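Side-chain contacts in galectin 2 (Gallus gallus, PDB 2YMZ), which probably binds carbohydrates, as expected of a prototype galectin with the beta-sandwich fold of the galactoside-binding lectins: residues A[84-89]-A[93-98]; A[42-47]-A[62-67]; A[31-34]-A[40-43]. One frame throughout, in Å; residues are numbered along the deposited sequence.

Contact 1 of 3, residues A[84-89]-A[93-98]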
loop_
_atom_site.group_PDB
_atom_site.type_symbol
_atom_site.label_atom_id
_atom_site.label_comp_id
_atom_site.label_asym_id
_atom_site.label_seq_id
_atom_site.Cartn_x
_atom_site.Cartn_y
_atom_site.Cartn_z
ATOM N N ILE A 84 -11.330 9.551 2.034
ATOM C CA ILE A 84 -12.030 8.283 2.318
ATOM C C ILE A 84 -12.852 7.942 1.071
ATOM O O ILE A 84 -13.520 8.845 0.569
ATOM C CB ILE A 84 -12.989 8.487 3.466
ATOM C CG1 ILE A 84 -12.125 8.745 4.704
ATOM C CG2 ILE A 84 -13.836 7.195 3.657
ATOM C CD1 ILE A 84 -12.811 9.194 5.969
ATOM N N VAL A 85 -12.721 6.733 0.558
ATOM C CA VAL A 85 -13.494 6.297 -0.619
ATOM C C VAL A 85 -14.454 5.223 -0.121
ATOM O O VAL A 85 -14.036 4.328 0.635
ATOM C CB VAL A 85 -12.613 5.651 -1.661
ATOM C CG1 VAL A 85 -13.460 5.427 -2.945
ATOM C CG2 VAL A 85 -11.402 6.582 -2.017
ATOM N N GLU A 86 -15.711 5.289 -0.581
ATOM C CA GLU A 86 -16.668 4.218 -0.271
ATOM C C GLU A 86 -17.258 3.656 -1.526
ATOM O O GLU A 86 -17.529 4.443 -2.482
ATOM C CB GLU A 86 -17.729 4.808 0.558
ATOM C CG GLU A 86 -17.207 4.848 1.964
ATOM C CD GLU A 86 -17.920 5.835 2.787
ATOM O OE1 GLU A 86 -18.800 6.502 2.221
ATOM O OE2 GLU A 86 -17.571 5.930 4.004
ATOM N N PHE A 87 -17.369 2.320 -1.545
ATOM C CA PHE A 87 -17.849 1.586 -2.692
ATOM C C PHE A 87 -19.345 1.378 -2.396
ATOM O O PHE A 87 -19.711 0.553 -1.515
ATOM C CB PHE A 87 -17.058 0.274 -2.792
ATOM C CG PHE A 87 -17.341 -0.547 -4.032
ATOM C CD1 PHE A 87 -18.488 -0.334 -4.811
ATOM C CD2 PHE A 87 -16.507 -1.603 -4.341
ATOM C CE1 PHE A 87 -18.757 -1.104 -5.920
ATOM C CE2 PHE A 87 -16.753 -2.389 -5.491
ATOM C CZ PHE A 87 -17.893 -2.145 -6.248
ATOM N N LEU A 88 -20.191 2.203 -2.999
ATOM C CA LEU A 88 -21.592 2.175 -2.625
ATOM C C LEU A 88 -22.480 1.627 -3.771
ATOM O O LEU A 88 -23.322 2.344 -4.299
ATOM C CB LEU A 88 -22.047 3.542 -2.109
ATOM C CG LEU A 88 -21.331 4.041 -0.858
ATOM C CD1 LEU A 88 -21.885 5.378 -0.496
ATOM C CD2 LEU A 88 -21.487 3.104 0.319
ATOM N N GLY A 89 -22.226 0.388 -4.189
ATOM C CA GLY A 89 -23.067 -0.240 -5.183
ATOM C C GLY A 89 -22.914 0.431 -6.519
ATOM O O GLY A 89 -21.924 0.181 -7.199
ATOM N N LEU A 93 -18.196 7.094 -3.532
ATOM C CA LEU A 93 -18.334 8.336 -2.911
ATOM C C LEU A 93 -16.932 8.624 -2.321
ATOM O O LEU A 93 -16.392 7.772 -1.607
ATOM C CB LEU A 93 -19.390 8.186 -1.824
ATOM C CG LEU A 93 -19.740 9.399 -0.984
ATOM C CD1 LEU A 93 -20.758 10.271 -1.712
ATOM C CD2 LEU A 93 -20.352 8.900 0.326
ATOM N N VAL A 94 -16.389 9.827 -2.549
ATOM C CA VAL A 94 -15.093 10.208 -1.994
ATOM C C VAL A 94 -15.337 11.328 -0.980
ATOM O O VAL A 94 -15.797 12.449 -1.335
ATOM C CB VAL A 94 -14.076 10.633 -3.079
ATOM C CG1 VAL A 94 -12.686 10.852 -2.406
ATOM C CG2 VAL A 94 -13.943 9.556 -4.173
ATOM N N LYS A 95 -14.996 11.089 0.283
ATOM C CA LYS A 95 -15.179 12.168 1.283
ATOM C C LYS A 95 -13.887 12.917 1.505
ATOM O O LYS A 95 -12.810 12.327 1.738
ATOM C CB LYS A 95 -15.601 11.607 2.636
ATOM C CG LYS A 95 -16.860 10.804 2.585
ATOM C CD LYS A 95 -17.206 10.440 4.036
ATOM C CE LYS A 95 -18.211 9.297 4.026
ATOM N NZ LYS A 95 -18.332 8.777 5.431
ATOM N N LEU A 96 -13.980 14.231 1.403
ATOM C CA LEU A 96 -12.771 15.058 1.491
ATOM C C LEU A 96 -12.651 15.615 2.911
ATOM O O LEU A 96 -13.636 15.647 3.672
ATOM C CB LEU A 96 -12.836 16.189 0.470
ATOM C CG LEU A 96 -13.201 15.916 -1.003
ATOM C CD1 LEU A 96 -13.263 17.157 -1.897
ATOM C CD2 LEU A 96 -12.247 14.884 -1.563
ATOM N N PRO A 97 -11.468 16.122 3.256
ATOM C CA PRO A 97 -11.221 16.641 4.645
ATOM C C PRO A 97 -12.231 17.690 5.100
ATOM O O PRO A 97 -12.705 17.642 6.260
ATOM C CB PRO A 97 -9.854 17.269 4.514
ATOM C CG PRO A 97 -9.160 16.400 3.458
ATOM C CD PRO A 97 -10.247 16.108 2.440
ATOM N N ASP A 98 -12.592 18.615 4.204
ATOM C CA ASP A 98 -13.612 19.620 4.567
ATOM C C ASP A 98 -15.033 19.070 4.695
ATOM O O ASP A 98 -15.927 19.824 4.998
ATOM C CB ASP A 98 -13.578 20.803 3.624
ATOM C CG ASP A 98 -13.910 20.428 2.186
ATOM O OD1 ASP A 98 -14.464 19.310 1.920
ATOM O OD2 ASP A 98 -13.590 21.259 1.316
#
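Lys95 lies over the face of the hairpin that also carries Ile84, Glu86 and Leu93, and meets strand 84-88 at its root and at its end. Its CB sits 4.2 Å from CB of Ile84, the residue paired with it across the sheet. CG is set beside the backbone N (chi1 -58°) and the chain then runs extended, which brings CE up beyond the two oxygens of the Glu86 carboxylate, 3.4 Å from both OE1 and OE2. NZ ends 3.3 Å from Glu86 OE2, a salt bridge whose hydrogen bond is weak; the ion pair thus runs diagonally between the two hydrogen-bonded pairs, Ile84-Lys95 and Glu86-Leu93, skipping the pair between them. The other carboxylate oxygen, Glu86 OE1, rests 3.4 Å from CD2 of Leu93, whose side chain runs alongside that of Glu86. The same methyl group also meets CD1 of Leu88 at 3.9 Å, so one leucine branch touches both a charged and an apolar neighbour. Beneath these side chains four backbone bonds join the two strands in antiparallel register; the shortest runs from Lys95 N to Ile84 O at 2.7 Å. Val85 and Val94, a non-hydrogen-bonded pair, point to the opposite face, where Val85 CG1 and Val94 CG2 are 4.3 Å apart. That face packs on Leu43 and Phe45 of strand 40-48 in the other sheet. Within its own sheet the hairpin is flanked by strand 16-23, which Ile84 and Glu86 touch through Thr16, and by strand 101-105, where Glu101 meets Leu93 and Lys95.

Contact 2 of 3, residues A[42-47]-A[62-67]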
loop_
_atom_site.group_PDB
_atom_site.type_symbol
_atom_site.label_atom_id
_atom_site.label_comp_id
_atom_site.label_asym_id
_atom_site.label_seq_id
_atom_site.Cartn_x
_atom_site.Cartn_y
_atom_site.Cartn_z
ATOM N N ALA A 42 -12.476 1.694 -12.505
ATOM C CA ALA A 42 -13.770 2.200 -12.101
ATOM C C ALA A 42 -13.720 3.664 -11.688
ATOM O O ALA A 42 -14.661 4.404 -11.945
ATOM C CB ALA A 42 -14.347 1.333 -10.994
ATOM N N LEU A 43 -12.600 4.073 -11.068
ATOM C CA LEU A 43 -12.549 5.425 -10.486
ATOM C C LEU A 43 -11.110 5.907 -10.675
ATOM O O LEU A 43 -10.148 5.305 -10.134
ATOM C CB LEU A 43 -12.977 5.450 -9.016
ATOM C CG LEU A 43 -12.826 6.838 -8.280
ATOM C CD1 LEU A 43 -13.540 7.964 -9.030
ATOM C CD2 LEU A 43 -13.247 6.801 -6.807
ATOM N N HIS A 44 -10.943 7.011 -11.405
ATOM C CA HIS A 44 -9.674 7.715 -11.393
ATOM C C HIS A 44 -10.013 9.064 -10.769
ATOM O O HIS A 44 -10.830 9.811 -11.332
ATOM C CB HIS A 44 -9.209 7.837 -12.875
ATOM C CG HIS A 44 -8.187 8.925 -13.202
ATOM N ND1 HIS A 44 -6.833 8.763 -13.016
ATOM C CD2 HIS A 44 -8.344 10.145 -13.806
ATOM C CE1 HIS A 44 -6.192 9.847 -13.465
ATOM N NE2 HIS A 44 -7.092 10.667 -13.999
ATOM N N PHE A 45 -9.522 9.313 -9.566
ATOM C CA PHE A 45 -9.854 10.502 -8.770
ATOM C C PHE A 45 -8.588 11.321 -8.836
ATOM O O PHE A 45 -7.522 10.927 -8.309
ATOM C CB PHE A 45 -10.067 10.022 -7.316
ATOM C CG PHE A 45 -10.243 11.135 -6.325
ATOM C CD1 PHE A 45 -11.476 11.738 -6.189
ATOM C CD2 PHE A 45 -9.149 11.530 -5.523
ATOM C CE1 PHE A 45 -11.642 12.788 -5.271
ATOM C CE2 PHE A 45 -9.314 12.558 -4.581
ATOM C CZ PHE A 45 -10.541 13.190 -4.511
ATOM N N ASN A 46 -8.677 12.502 -9.480
ATOM C CA ASN A 46 -7.450 13.170 -9.807
ATOM C C ASN A 46 -7.555 14.697 -9.511
ATOM O O ASN A 46 -8.059 15.480 -10.338
ATOM C CB ASN A 46 -7.299 13.002 -11.347
ATOM C CG ASN A 46 -6.110 13.793 -11.956
ATOM O OD1 ASN A 46 -6.203 14.115 -13.158
ATOM N ND2 ASN A 46 -5.016 13.976 -11.272
ATOM N N PRO A 47 -7.179 15.101 -8.289
ATOM C CA PRO A 47 -7.140 16.536 -8.019
ATOM C C PRO A 47 -6.041 17.204 -8.831
ATOM O O PRO A 47 -4.925 16.726 -8.878
ATOM C CB PRO A 47 -6.718 16.569 -6.550
ATOM C CG PRO A 47 -7.263 15.287 -5.916
ATOM C CD PRO A 47 -7.006 14.280 -7.069
ATOM N N ASP A 62 -7.877 0.843 -21.473
ATOM C CA ASP A 62 -6.974 1.976 -21.709
ATOM C C ASP A 62 -7.587 3.134 -22.547
ATOM O O ASP A 62 -6.842 3.999 -22.992
ATOM C CB ASP A 62 -5.614 1.513 -22.300
ATOM C CG ASP A 62 -4.563 1.190 -21.229
ATOM O OD1 ASP A 62 -4.588 1.791 -20.133
ATOM O OD2 ASP A 62 -3.678 0.331 -21.489
ATOM N N ASN A 63 -8.915 3.126 -22.745
ATOM C CA ASN A 63 -9.712 4.286 -23.257
ATOM C C ASN A 63 -10.368 5.113 -22.151
ATOM O O ASN A 63 -11.279 4.628 -21.469
ATOM C CB ASN A 63 -10.855 3.831 -24.153
ATOM C CG ASN A 63 -10.355 3.175 -25.412
ATOM O OD1 ASN A 63 -9.259 3.502 -25.879
ATOM N ND2 ASN A 63 -11.118 2.212 -25.944
ATOM N N TRP A 64 -9.951 6.379 -22.011
ATOM C CA TRP A 64 -10.627 7.280 -21.068
ATOM C C TRP A 64 -12.044 7.624 -21.501
ATOM O O TRP A 64 -12.317 7.913 -22.699
ATOM C CB TRP A 64 -9.751 8.534 -20.937
ATOM C CG TRP A 64 -8.525 8.248 -20.200
ATOM C CD1 TRP A 64 -7.285 8.202 -20.688
ATOM C CD2 TRP A 64 -8.414 7.984 -18.761
ATOM N NE1 TRP A 64 -6.377 7.924 -19.667
ATOM C CE2 TRP A 64 -7.062 7.773 -18.484
ATOM C CE3 TRP A 64 -9.346 7.907 -17.717
ATOM C CZ2 TRP A 64 -6.579 7.449 -17.189
ATOM C CZ3 TRP A 64 -8.860 7.546 -16.401
ATOM C CH2 TRP A 64 -7.507 7.355 -16.171
ATOM N N GLN A 65 -12.973 7.634 -20.552
ATOM C CA GLN A 65 -14.371 7.938 -20.800
ATOM C C GLN A 65 -14.628 9.412 -20.580
ATOM O O GLN A 65 -13.690 10.196 -20.657
ATOM C CB GLN A 65 -15.286 7.055 -19.910
ATOM C CG GLN A 65 -14.861 5.612 -20.042
ATOM C CD GLN A 65 -15.379 5.025 -21.304
ATOM O OE1 GLN A 65 -16.602 4.844 -21.458
ATOM N NE2 GLN A 65 -14.469 4.696 -22.218
ATOM N N GLN A 66 -15.856 9.756 -20.359
ATOM C CA GLN A 66 -16.258 11.152 -20.110
ATOM C C GLN A 66 -16.004 11.555 -18.649
ATOM O O GLN A 66 -16.543 10.907 -17.728
ATOM C CB GLN A 66 -17.693 11.342 -20.480
ATOM C CG GLN A 66 -18.251 12.694 -20.114
ATOM C CD GLN A 66 -19.564 12.902 -20.820
ATOM O OE1 GLN A 66 -19.786 12.355 -21.922
ATOM N NE2 GLN A 66 -20.464 13.651 -20.184
ATOM N N GLU A 67 -15.214 12.626 -18.430
ATOM C CA GLU A 67 -14.851 13.028 -17.056
ATOM C C GLU A 67 -15.919 13.864 -16.354
ATOM O O GLU A 67 -16.801 14.513 -17.005
ATOM C CB GLU A 67 -13.431 13.691 -17.070
ATOM C CG GLU A 67 -13.490 15.247 -17.234
ATOM C CD GLU A 67 -13.962 15.737 -18.547
ATOM O OE1 GLU A 67 -14.236 14.936 -19.517
ATOM O OE2 GLU A 67 -14.026 16.985 -18.652
#
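His44 offers a ring face to the six-membered ring of Trp64, and this aromatic pair makes up the whole contact. CH2 of Trp64 comes closest, 3.4 Å from His44 CG, and stands above the imidazole plane, displaced toward its rim. Its neighbour CZ3 lies 3.6 Å from His44 CB, so the indole also leans on the root of the side chain. The planes meet at 53° with centroids 4.5 Å apart, an inclined edge-to-face pair. With CG anti to the backbone N (chi1 159°), the histidine ring stands off strand 43-47 toward the indole. Its rotation is fixed from outside the pair: ND1 is hydrogen-bonded to OD1 of Asn33 on the adjoining strand, and the ring also packs on Ala31. Trp64 is supported by Leu59 of strand 53-60, which runs between the two segments in the sheet. Next to the tryptophan, Gln65 NE2 bonds back to Asn63 O, while Gln65 O accepts a bond from Asn57. A histidine on this strand, with a tryptophan beyond it on the solvent-facing side of the sheet, matches the carbohydrate-binding groove of galectins, in which the tryptophan is the usual stacking platform for galactose; these two residues probably belong to that site.

Contact 3 of 3, residues A[31-34]-A[40-43]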
loop_
_atom_site.group_PDB
_atom_site.type_symbol
_atom_site.label_atom_id
_atom_site.label_comp_id
_atom_site.label_asym_id
_atom_site.label_seq_id
_atom_site.Cartn_x
_atom_site.Cartn_y
_atom_site.Cartn_z
ATOM N N ALA A 31 -3.225 11.129 -8.328
ATOM C CA ALA A 31 -4.429 10.405 -8.699
ATOM C C ALA A 31 -4.499 9.107 -7.852
ATOM O O ALA A 31 -3.485 8.508 -7.527
ATOM C CB ALA A 31 -4.412 10.021 -10.168
ATOM N N ILE A 32 -5.705 8.765 -7.525
ATOM C CA ILE A 32 -5.988 7.495 -6.797
ATOM C C ILE A 32 -6.835 6.778 -7.878
ATOM O O ILE A 32 -7.917 7.278 -8.328
ATOM C CB ILE A 32 -6.860 7.791 -5.576
ATOM C CG1 ILE A 32 -6.025 8.495 -4.506
ATOM C CG2 ILE A 32 -7.418 6.495 -4.969
ATOM C CD1 ILE A 32 -6.823 9.120 -3.372
ATOM N N ASN A 33 -6.349 5.592 -8.293
ATOM C CA ASN A 33 -6.991 4.805 -9.377
ATOM C C ASN A 33 -7.446 3.416 -8.819
ATOM O O ASN A 33 -6.647 2.719 -8.279
ATOM C CB ASN A 33 -5.977 4.568 -10.440
ATOM C CG ASN A 33 -5.610 5.896 -11.169
ATOM O OD1 ASN A 33 -6.501 6.613 -11.515
ATOM N ND2 ASN A 33 -4.371 6.164 -11.382
ATOM N N LEU A 34 -8.699 3.095 -9.020
ATOM C CA LEU A 34 -9.311 1.869 -8.441
ATOM C C LEU A 34 -9.959 1.128 -9.613
ATOM O O LEU A 34 -10.695 1.708 -10.413
ATOM C CB LEU A 34 -10.337 2.231 -7.426
ATOM C CG LEU A 34 -9.637 2.684 -6.120
ATOM C CD1 LEU A 34 -10.596 3.581 -5.341
ATOM C CD2 LEU A 34 -9.179 1.441 -5.291
ATOM N N ASP A 40 -7.971 -0.783 -16.754
ATOM C CA ASP A 40 -9.391 -0.859 -16.541
ATOM C C ASP A 40 -9.717 -0.289 -15.148
ATOM O O ASP A 40 -9.521 -0.952 -14.128
ATOM C CB ASP A 40 -9.890 -2.305 -16.649
ATOM C CG ASP A 40 -9.953 -2.765 -18.090
ATOM O OD1 ASP A 40 -10.862 -2.285 -18.794
ATOM O OD2 ASP A 40 -9.027 -3.482 -18.531
ATOM N N LEU A 41 -10.203 0.948 -15.087
ATOM C CA LEU A 41 -10.447 1.633 -13.812
ATOM C C LEU A 41 -11.883 2.062 -13.641
ATOM O O LEU A 41 -12.479 2.654 -14.556
ATOM C CB LEU A 41 -9.572 2.939 -13.752
ATOM C CG LEU A 41 -8.042 2.702 -13.882
ATOM C CD1 LEU A 41 -7.277 4.047 -13.910
ATOM C CD2 LEU A 41 -7.539 1.855 -12.683
ATOM N N ALA A 42 -12.476 1.694 -12.505
ATOM C CA ALA A 42 -13.770 2.200 -12.101
ATOM C C ALA A 42 -13.720 3.664 -11.688
ATOM O O ALA A 42 -14.661 4.404 -11.945
ATOM C CB ALA A 42 -14.347 1.333 -10.994
ATOM N N LEU A 43 -12.600 4.073 -11.068
ATOM C CA LEU A 43 -12.549 5.425 -10.486
ATOM C C LEU A 43 -11.110 5.907 -10.675
ATOM O O LEU A 43 -10.148 5.305 -10.134
ATOM C CB LEU A 43 -12.977 5.450 -9.016
ATOM C CG LEU A 43 -12.826 6.838 -8.280
ATOM C CD1 LEU A 43 -13.540 7.964 -9.030
ATOM C CD2 LEU A 43 -13.247 6.801 -6.807
#
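Leu34 O is gripped by two successive amides of the partner strand. Leu43 N reaches it at 3.1 Å in a fairly straight bond lying in the carbonyl plane, whereas Ala42 N, although nearer at 2.7 Å, approaches with an N-H...O angle of only 121° and bonds weakly. Leu43 returns the pairing through its own carbonyl, which accepts Leu34 N at 2.9 Å and also lies 3.3 Å from CA of Asn33, a CA-H...O contact. Two residues opposite one make this a classic beta bulge, placed in the hairpin of strands 30-34 and 40-48 where the chain bends sharply at Ala42. Leu34 and Leu43 put their side chains on the same face, toward the core between the two sheets, where CD1 of Leu34 is 4.4 Å from CD2 of Leu43. Leu41, before the bend, instead crosses Asn33: its CD1 methyl lies 3.6 Å from Asn33 OD1 and 3.7 Å from Asn33 CG. The asparagine amide, turned opposite the carbonyl carbon (chi1 -69°), lies against this methyl while both its ends are satisfied elsewhere, OD1 by His44 ND1 and ND2 by Asn117 OD1 of strand 112-120.

In the fold
Contact 3 is wholly buried, contact 1 partly so, and contact 2 lies at the surface. Contacts 2 and 3 share strand 40-48, with Ala42 and Leu43 in common, and their centres are about 7 Å apart; contact 1 belongs to the opposing sheet of the sandwich. Leu43 bridges the two layers, its CD2 lying 3.9 Å from Val94 CG2. Both hairpins are built on antiparallel backbone bonds, but contact 1 adds an ion pair on its outer face and contact 3 a bulge, while contact 2 has no hydrogen bond across it and relies on aromatic rings alone. Polar bonds link contacts 2 and 3, whereas apolar packing joins either to contact 1.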